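Local coordinates for 6-O-methylguanine DNA methyltransferase (Enterococcus faecalis, PDB 2B6C), which is of unknown function but probably takes part in the repair of alkylated DNA, at residues G115-F129 with L147-L159. Sequence-based numbering, arbitrary orientation.
Sequences GSWVALHLTELPTIF and LQLMLKEKTNQDL
The backbones meet most closely at Gly115 and Leu147, whose CA atoms lie 5.2 Å apart, and then diverge until the CA atoms of Leu125 and Asn156 are 8.2 Å apart. No direct hydrogen bond joins 115-129 to 147-159; the contact is chiefly apolar. With CG anti to the backbone N (chi1 -176°), Leu147 reaches in between helices 104-120 and 125-132, where CD1 lies against the backbone of Gly115 and CD2 against that of Phe129. Leu151 follows. Its CD1 meets Leu125 CD1 tip to tip at 3.5 Å, and its CD2 rests on the CB of Ala119. The other methyl of Leu125, CD2, packs tightly on Leu159 CD1, also at 3.5 Å, as the two side chains run alongside, pointing opposite ways. Leu159 CB sits almost squarely over one face of the Phe129 ring, a CH-pi contact 3.8 Å from the centroid. On the exposed side, the chain of Lys154 lies across Leu122, its CD 3.6 Å from Leu122 CD1. A water that donates to Ala119 O also receives a weak bond from Lys154 NZ.

Buried Gln148 ties together the loop between helices 138-146 and 157-166. Its OE1 touches Leu125 CD1 at 3.4 Å and accepts a nearly straight bond from Asn156 N (2.8 Å, 174°); its NE2 donates to Asn156 O. Asn156 OD1 in turn N-caps helix 157-166 through Leu159 N. These bonds satisfy polar atoms of Gln148 and Asn156 while the leucines pack on the end of helix 104-120 and the start of helix 125-132 in this all-helical repair-family fold.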
ATOM      1  N   GLY B 115       7.875   3.818  12.670  1.00 17.48           N
ATOM      2  CA  GLY B 115       6.586   3.469  13.265  1.00 16.55           C
ATOM      3  C   GLY B 115       5.721   2.730  12.268  1.00 16.42           C
ATOM      4  O   GLY B 115       5.005   1.799  12.640  1.00 15.32           O
ATOM      5  N   SER B 116       5.761   3.156  11.001  1.00 16.64           N
ATOM      6  CA  SER B 116       4.995   2.461   9.956  1.00 17.73           C
ATOM      7  C   SER B 116       5.489   1.047   9.726  1.00 16.58           C
ATOM      8  O   SER B 116       4.667   0.155   9.506  1.00 16.62           O
ATOM      9  CB  SER B 116       5.013   3.186   8.612  1.00 17.24           C
ATOM     10  OG  SER B 116       4.605   4.498   8.878  1.00 25.70           O
ATOM     11  N   TRP B 117       6.816   0.878   9.724  1.00 16.12           N
ATOM     12  CA  TRP B 117       7.432  -0.414   9.498  1.00 15.26           C
ATOM     13  C   TRP B 117       7.086  -1.377  10.622  1.00 15.23           C
ATOM     14  O   TRP B 117       6.734  -2.541  10.383  1.00 15.06           O
ATOM     15  CB  TRP B 117       8.945  -0.293   9.311  1.00 14.92           C
ATOM     16  CG  TRP B 117       9.531  -1.579   8.769  1.00 15.80           C
ATOM     17  CD1 TRP B 117       9.641  -1.950   7.461  1.00 15.84           C
ATOM     18  CD2 TRP B 117      10.040  -2.680   9.546  1.00 15.13           C
ATOM     19  NE1 TRP B 117      10.201  -3.200   7.372  1.00 15.03           N
ATOM     20  CE2 TRP B 117      10.457  -3.671   8.638  1.00 15.34           C
ATOM     21  CE3 TRP B 117      10.187  -2.913  10.930  1.00 15.91           C
ATOM     22  CZ2 TRP B 117      11.019  -4.907   9.058  1.00 15.56           C
ATOM     23  CZ3 TRP B 117      10.743  -4.144  11.354  1.00 15.22           C
ATOM     24  CH2 TRP B 117      11.145  -5.121  10.414  1.00 16.20           C
ATOM     25  N   VAL B 118       7.199  -0.884  11.850  1.00 14.85           N
ATOM     26  CA  VAL B 118       6.789  -1.631  13.032  1.00 15.24           C
ATOM     27  C   VAL B 118       5.264  -1.929  13.006  1.00 15.03           C
ATOM     28  O   VAL B 118       4.866  -3.033  13.291  1.00 15.54           O
ATOM     29  CB  VAL B 118       7.230  -0.865  14.326  1.00 15.39           C
ATOM     30  CG1 VAL B 118       6.449  -1.292  15.502  1.00 16.48           C
ATOM     31  CG2 VAL B 118       8.726  -1.048  14.578  1.00 15.49           C
ATOM     32  N   ALA B 119       4.415  -0.959  12.651  1.00 14.79           N
ATOM     33  CA  ALA B 119       2.968  -1.260  12.475  1.00 15.84           C
ATOM     34  C   ALA B 119       2.769  -2.444  11.501  1.00 16.65           C
ATOM     35  O   ALA B 119       1.898  -3.298  11.705  1.00 16.41           O
ATOM     36  CB  ALA B 119       2.216  -0.044  11.991  1.00 14.78           C
ATOM     37  N   LEU B 120       3.597  -2.503  10.452  1.00 17.12           N
ATOM     38  CA  LEU B 120       3.550  -3.629   9.508  1.00 18.73           C
ATOM     39  C   LEU B 120       4.186  -4.931  10.024  1.00 17.97           C
ATOM     40  O   LEU B 120       3.913  -5.990   9.488  1.00 19.29           O
ATOM     41  CB  LEU B 120       4.193  -3.229   8.172  1.00 18.91           C
ATOM     42  CG  LEU B 120       3.477  -2.086   7.427  1.00 21.42           C
ATOM     43  CD1 LEU B 120       4.381  -1.507   6.331  1.00 21.68           C
ATOM     44  CD2 LEU B 120       2.153  -2.593   6.835  1.00 23.47           C
ATOM     45  N   HIS B 121       5.049  -4.854  11.038  1.00 17.88           N
ATOM     46  CA  HIS B 121       5.853  -6.008  11.505  1.00 17.82           C
ATOM     47  C   HIS B 121       5.966  -5.944  13.033  1.00 18.62           C
ATOM     48  O   HIS B 121       7.067  -5.718  13.591  1.00 18.94           O
ATOM     49  CB  HIS B 121       7.273  -5.956  10.916  1.00 17.98           C
ATOM     50  CG  HIS B 121       7.319  -5.831   9.422  1.00 19.00           C
ATOM     51  ND1 HIS B 121       7.328  -6.929   8.579  1.00 20.92           N
ATOM     52  CD2 HIS B 121       7.371  -4.741   8.620  1.00 18.42           C
ATOM     53  CE1 HIS B 121       7.378  -6.518   7.323  1.00 20.66           C
ATOM     54  NE2 HIS B 121       7.420  -5.195   7.321  1.00 21.41           N
ATOM     55  N   LEU B 122       4.828  -6.127  13.691  1.00 18.46           N
ATOM     56  CA  LEU B 122       4.625  -5.835  15.101  1.00 19.33           C
ATOM     57  C   LEU B 122       5.445  -6.704  16.028  1.00 19.77           C
ATOM     58  O   LEU B 122       5.781  -6.279  17.133  1.00 20.71           O
ATOM     59  CB  LEU B 122       3.144  -5.986  15.464  1.00 19.37           C
ATOM     60  CG  LEU B 122       2.262  -4.757  15.221  1.00 21.47           C
ATOM     61  CD1 LEU B 122       0.768  -5.176  15.236  1.00 25.35           C
ATOM     62  CD2 LEU B 122       2.548  -3.662  16.262  1.00 21.87           C
ATOM     63  N   THR B 123       5.754  -7.918  15.586  1.00 19.73           N
ATOM     64  CA  THR B 123       6.664  -8.784  16.318  1.00 20.22           C
ATOM     65  C   THR B 123       8.097  -8.220  16.398  1.00 20.64           C
ATOM     66  O   THR B 123       8.849  -8.603  17.307  1.00 20.83           O
ATOM     67  CB  THR B 123       6.678 -10.240  15.754  1.00 19.88           C
ATOM     68  OG1 THR B 123       7.154 -10.240  14.395  1.00 20.18           O
ATOM     69  CG2 THR B 123       5.261 -10.853  15.813  1.00 19.02           C
ATOM     70  N   GLU B 124       8.461  -7.322  15.472  1.00 20.14           N
ATOM     71  CA  GLU B 124       9.780  -6.660  15.508  1.00 20.40           C
ATOM     72  C   GLU B 124       9.818  -5.348  16.283  1.00 19.77           C
ATOM     73  O   GLU B 124      10.833  -4.654  16.254  1.00 21.43           O
ATOM     74  CB  GLU B 124      10.312  -6.394  14.101  1.00 20.20           C
ATOM     75  CG  GLU B 124      10.504  -7.630  13.253  1.00 24.07           C
ATOM     76  CD  GLU B 124      11.582  -8.552  13.758  1.00 25.88           C
ATOM     77  OE1 GLU B 124      11.662  -9.652  13.201  1.00 30.09           O
ATOM     78  OE2 GLU B 124      12.356  -8.195  14.685  1.00 29.49           O
ATOM     79  N   LEU B 125       8.710  -4.972  16.914  1.00 18.85           N
ATOM     80  CA  LEU B 125       8.640  -3.736  17.707  0.50 18.68           C
ATOM     81  C   LEU B 125       9.764  -3.690  18.759  1.00 18.47           C
ATOM     82  O   LEU B 125      10.508  -2.695  18.828  1.00 18.31           O
ATOM     83  CB  LEU B 125       7.259  -3.555  18.368  0.50 18.23           C
ATOM     84  CG  LEU B 125       6.926  -2.300  19.209  0.50 18.96           C
ATOM     85  CD1 LEU B 125       5.425  -2.166  19.371  0.50 19.30           C
ATOM     86  CD2 LEU B 125       7.583  -2.262  20.580  0.50 17.99           C
ATOM     87  N   PRO B 126       9.901  -4.760  19.588  1.00 17.44           N
ATOM     88  CA  PRO B 126      11.029  -4.730  20.540  1.00 17.32           C
ATOM     89  C   PRO B 126      12.421  -4.566  19.926  1.00 16.50           C
ATOM     90  O   PRO B 126      13.276  -3.880  20.504  1.00 16.40           O
ATOM     91  CB  PRO B 126      10.912  -6.108  21.250  1.00 17.16           C
ATOM     92  CG  PRO B 126       9.443  -6.368  21.205  1.00 16.51           C
ATOM     93  CD  PRO B 126       9.098  -5.985  19.799  1.00 17.20           C
ATOM     94  N   THR B 127      12.633  -5.171  18.767  1.00 16.46           N
ATOM     95  CA  THR B 127      13.897  -5.086  18.050  1.00 17.09           C
ATOM     96  C   THR B 127      14.190  -3.662  17.552  1.00 16.88           C
ATOM     97  O   THR B 127      15.295  -3.153  17.734  1.00 16.80           O
ATOM     98  CB  THR B 127      13.899  -6.070  16.860  1.00 17.69           C
ATOM     99  OG1 THR B 127      13.583  -7.391  17.344  1.00 21.84           O
ATOM    100  CG2 THR B 127      15.252  -6.116  16.192  1.00 17.30           C
ATOM    101  N   ILE B 128      13.199  -3.020  16.934  1.00 16.44           N
ATOM    102  CA  ILE B 128      13.352  -1.652  16.467  1.00 15.99           C
ATOM    103  C   ILE B 128      13.465  -0.668  17.638  1.00 16.14           C
ATOM    104  O   ILE B 128      14.338   0.186  17.656  1.00 15.63           O
ATOM    105  CB  ILE B 128      12.233  -1.226  15.507  1.00 16.00           C
ATOM    106  CG1 ILE B 128      12.174  -2.179  14.286  1.00 16.12           C
ATOM    107  CG2 ILE B 128      12.433   0.260  15.084  1.00 14.40           C
ATOM    108  CD1 ILE B 128      13.550  -2.488  13.585  1.00 12.15           C
ATOM    109  N   PHE B 129      12.589  -0.804  18.622  1.00 16.06           N
ATOM    110  CA  PHE B 129      12.748  -0.047  19.849  1.00 15.96           C
ATOM    111  C   PHE B 129      14.180  -0.118  20.438  1.00 16.15           C
ATOM    112  O   PHE B 129      14.730   0.907  20.786  1.00 16.92           O
ATOM    113  CB  PHE B 129      11.675  -0.423  20.871  1.00 15.82           C
ATOM    114  CG  PHE B 129      11.782   0.353  22.178  1.00 16.16           C
ATOM    115  CD1 PHE B 129      12.581  -0.124  23.218  1.00 13.41           C
ATOM    116  CD2 PHE B 129      11.100   1.548  22.339  1.00 12.47           C
ATOM    117  CE1 PHE B 129      12.697   0.597  24.412  1.00 15.08           C
ATOM    118  CE2 PHE B 129      11.185   2.280  23.539  1.00 14.67           C
ATOM    119  CZ  PHE B 129      12.000   1.800  24.579  1.00 14.69           C
ATOM    120  N   LEU B 147       8.237   6.125  18.937  1.00 16.93           N
ATOM    121  CA  LEU B 147       8.063   5.007  17.999  1.00 16.47           C
ATOM    122  C   LEU B 147       6.607   4.544  17.932  1.00 17.79           C
ATOM    123  O   LEU B 147       6.116   4.150  16.865  1.00 17.01           O
ATOM    124  CB  LEU B 147       8.969   3.824  18.382  1.00 17.07           C
ATOM    125  CG  LEU B 147       8.992   2.600  17.449  1.00 17.40           C
ATOM    126  CD1 LEU B 147       9.380   2.995  16.008  1.00 13.28           C
ATOM    127  CD2 LEU B 147       9.915   1.525  18.007  1.00 15.41           C
ATOM    128  N   GLN B 148       5.909   4.637  19.067  1.00 16.65           N
ATOM    129  CA  GLN B 148       4.599   4.004  19.206  1.00 16.22           C
ATOM    130  C   GLN B 148       3.398   4.965  19.154  1.00 16.48           C
ATOM    131  O   GLN B 148       2.284   4.549  19.445  1.00 15.67           O
ATOM    132  CB  GLN B 148       4.581   3.210  20.509  1.00 16.00           C
ATOM    133  CG  GLN B 148       5.867   2.376  20.717  1.00 14.76           C
ATOM    134  CD  GLN B 148       5.687   1.339  21.780  1.00 13.34           C
ATOM    135  OE1 GLN B 148       4.969   0.351  21.580  1.00 13.57           O
ATOM    136  NE2 GLN B 148       6.269   1.579  22.939  1.00 11.74           N
ATOM    137  N   LEU B 149       3.624   6.219  18.738  1.00 16.25           N
ATOM    138  CA  LEU B 149       2.593   7.282  18.765  1.00 18.37           C
ATOM    139  C   LEU B 149       1.335   6.894  18.028  1.00 19.63           C
ATOM    140  O   LEU B 149       0.240   7.333  18.381  1.00 20.47           O
ATOM    141  CB  LEU B 149       3.105   8.585  18.139  1.00 17.27           C
ATOM    142  CG  LEU B 149       4.155   9.390  18.899  1.00 19.10           C
ATOM    143  CD1 LEU B 149       4.461  10.737  18.208  1.00 17.97           C
ATOM    144  CD2 LEU B 149       3.755   9.613  20.331  1.00 16.91           C
HETATM  145  N   MSE B 150       1.499   6.104  16.971  1.00 20.84           N
HETATM  146  CA  MSE B 150       0.355   5.701  16.180  1.00 22.17           C
HETATM  147  C   MSE B 150      -0.081   4.262  16.455  1.00 20.95           C
HETATM  148  O   MSE B 150      -0.929   3.762  15.756  1.00 21.06           O
HETATM  149  CB  MSE B 150       0.628   5.928  14.678  1.00 23.52           C
HETATM  150  CG  MSE B 150       0.919   7.409  14.323  1.00 28.40           C
HETATM  151 SE   MSE B 150      -0.502   8.612  14.920  0.75 39.08          SE
HETATM  152  CE  MSE B 150       0.512   9.968  15.732  1.00 33.23           C
ATOM    153  N   LEU B 151       0.487   3.602  17.464  1.00 19.76           N
ATOM    154  CA  LEU B 151       0.194   2.175  17.683  1.00 19.82           C
ATOM    155  C   LEU B 151      -1.074   1.849  18.488  1.00 20.49           C
ATOM    156  O   LEU B 151      -1.566   0.697  18.459  1.00 19.72           O
ATOM    157  CB  LEU B 151       1.405   1.449  18.287  1.00 18.95           C
ATOM    158  CG  LEU B 151       2.557   1.323  17.284  1.00 19.74           C
ATOM    159  CD1 LEU B 151       3.729   0.551  17.862  1.00 17.53           C
ATOM    160  CD2 LEU B 151       2.087   0.734  15.950  1.00 21.39           C
ATOM    161  N   LYS B 152      -1.587   2.850  19.208  1.00 20.14           N
ATOM    162  CA  LYS B 152      -2.829   2.704  19.970  1.00 21.25           C
ATOM    163  C   LYS B 152      -2.808   1.500  20.904  1.00 21.58           C
ATOM    164  O   LYS B 152      -1.967   1.433  21.796  1.00 21.45           O
ATOM    165  CB  LYS B 152      -4.037   2.675  19.031  1.00 21.69           C
ATOM    166  CG  LYS B 152      -4.177   3.952  18.223  1.00 22.53           C
ATOM    167  CD  LYS B 152      -5.267   3.827  17.239  1.00 26.52           C
ATOM    168  CE  LYS B 152      -5.367   5.085  16.391  1.00 31.46           C
ATOM    169  NZ  LYS B 152      -6.222   4.807  15.186  1.00 36.46           N
ATOM    170  N   GLU B 153      -3.712   0.545  20.680  1.00 22.19           N
ATOM    171  CA  GLU B 153      -3.846  -0.607  21.569  0.50 22.20           C
ATOM    172  C   GLU B 153      -2.686  -1.609  21.365  1.00 22.77           C
ATOM    173  O   GLU B 153      -2.448  -2.473  22.206  1.00 22.97           O
ATOM    174  CB  GLU B 153      -5.232  -1.257  21.390  0.50 21.67           C
ATOM    175  CG  GLU B 153      -6.445  -0.326  21.691  0.50 21.33           C
ATOM    176  CD  GLU B 153      -6.983   0.465  20.474  0.50 20.67           C
ATOM    177  OE1 GLU B 153      -7.936   1.253  20.641  0.50 17.44           O
ATOM    178  OE2 GLU B 153      -6.475   0.297  19.350  0.50 21.94           O
ATOM    179  N   LYS B 154      -1.950  -1.458  20.257  1.00 22.36           N
ATOM    180  CA  LYS B 154      -0.773  -2.293  19.948  0.60 23.05           C
ATOM    181  C   LYS B 154       0.503  -1.794  20.655  1.00 22.17           C
ATOM    182  O   LYS B 154       1.555  -2.417  20.564  1.00 22.27           O
ATOM    183  CB  LYS B 154      -0.543  -2.383  18.420  0.60 23.19           C
ATOM    184  CG  LYS B 154      -1.690  -3.059  17.610  0.60 24.08           C
ATOM    185  CD  LYS B 154      -1.600  -2.673  16.102  0.60 23.99           C
ATOM    186  CE  LYS B 154      -2.884  -3.002  15.288  0.60 26.73           C
ATOM    187  NZ  LYS B 154      -2.843  -4.280  14.462  0.60 28.16           N
ATOM    188  N   THR B 155       0.401  -0.663  21.347  1.00 21.35           N
ATOM    189  CA  THR B 155       1.519  -0.093  22.116  1.00 19.64           C
ATOM    190  C   THR B 155       2.042  -1.080  23.162  1.00 19.55           C
ATOM    191  O   THR B 155       1.254  -1.742  23.863  1.00 18.06           O
ATOM    192  CB  THR B 155       1.061   1.223  22.832  1.00 18.96           C
ATOM    193  OG1 THR B 155       0.753   2.191  21.839  1.00 19.68           O
ATOM    194  CG2 THR B 155       2.153   1.819  23.695  1.00 17.50           C
ATOM    195  N   ASN B 156       3.370  -1.163  23.261  1.00 19.01           N
ATOM    196  CA  ASN B 156       4.036  -1.951  24.271  1.00 18.65           C
ATOM    197  C   ASN B 156       4.347  -1.022  25.434  1.00 19.23           C
ATOM    198  O   ASN B 156       5.206  -0.143  25.333  1.00 17.57           O
ATOM    199  CB  ASN B 156       5.325  -2.568  23.701  1.00 19.34           C
ATOM    200  CG  ASN B 156       6.071  -3.435  24.710  1.00 20.15           C
ATOM    201  OD1 ASN B 156       6.326  -3.027  25.851  1.00 19.49           O
ATOM    202  ND2 ASN B 156       6.480  -4.628  24.262  1.00 17.73           N
ATOM    203  N   GLN B 157       3.639  -1.256  26.546  1.00 19.32           N
ATOM    204  CA  GLN B 157       3.617  -0.377  27.708  1.00 19.67           C
ATOM    205  C   GLN B 157       4.941  -0.327  28.402  1.00 19.17           C
ATOM    206  O   GLN B 157       5.390   0.736  28.815  1.00 18.40           O
ATOM    207  CB  GLN B 157       2.549  -0.850  28.723  1.00 19.40           C
ATOM    208  CG  GLN B 157       1.140  -0.517  28.287  1.00 19.75           C
ATOM    209  CD  GLN B 157       0.065  -1.185  29.138  1.00 21.23           C
ATOM    210  OE1 GLN B 157      -1.127  -0.900  28.977  1.00 24.19           O
ATOM    211  NE2 GLN B 157       0.476  -2.039  30.069  1.00 21.71           N
ATOM    212  N   ASP B 158       5.548  -1.501  28.546  1.00 19.66           N
ATOM    213  CA  ASP B 158       6.806  -1.657  29.254  0.60 19.30           C
ATOM    214  C   ASP B 158       7.938  -0.908  28.577  1.00 18.96           C
ATOM    215  O   ASP B 158       8.780  -0.333  29.229  1.00 18.93           O
ATOM    216  CB  ASP B 158       7.141  -3.147  29.347  0.60 19.64           C
ATOM    217  CG  ASP B 158       6.138  -3.905  30.188  0.60 20.97           C
ATOM    218  OD1 ASP B 158       5.712  -3.361  31.238  0.60 19.75           O
ATOM    219  OD2 ASP B 158       5.795  -5.042  29.805  0.60 22.90           O
ATOM    220  N   LEU B 159       7.948  -0.951  27.249  1.00 18.51           N
ATOM    221  CA  LEU B 159       8.995  -0.275  26.493  1.00 18.58           C
ATOM    222  C   LEU B 159       8.800   1.234  26.563  1.00 18.23           C
ATOM    223  O   LEU B 159       9.758   1.974  26.778  1.00 18.73           O
ATOM    224  CB  LEU B 159       9.071  -0.795  25.052  1.00 17.37           C
ATOM    225  CG  LEU B 159       9.436  -2.286  24.903  1.00 17.89           C
ATOM    226  CD1 LEU B 159       9.582  -2.658  23.423  1.00 17.45           C
ATOM    227  CD2 LEU B 159      10.698  -2.658  25.659  1.00 17.82           C
TER
HETATM  228  O   HOH W   1      -0.520  -2.653  12.791  1.00 38.10           O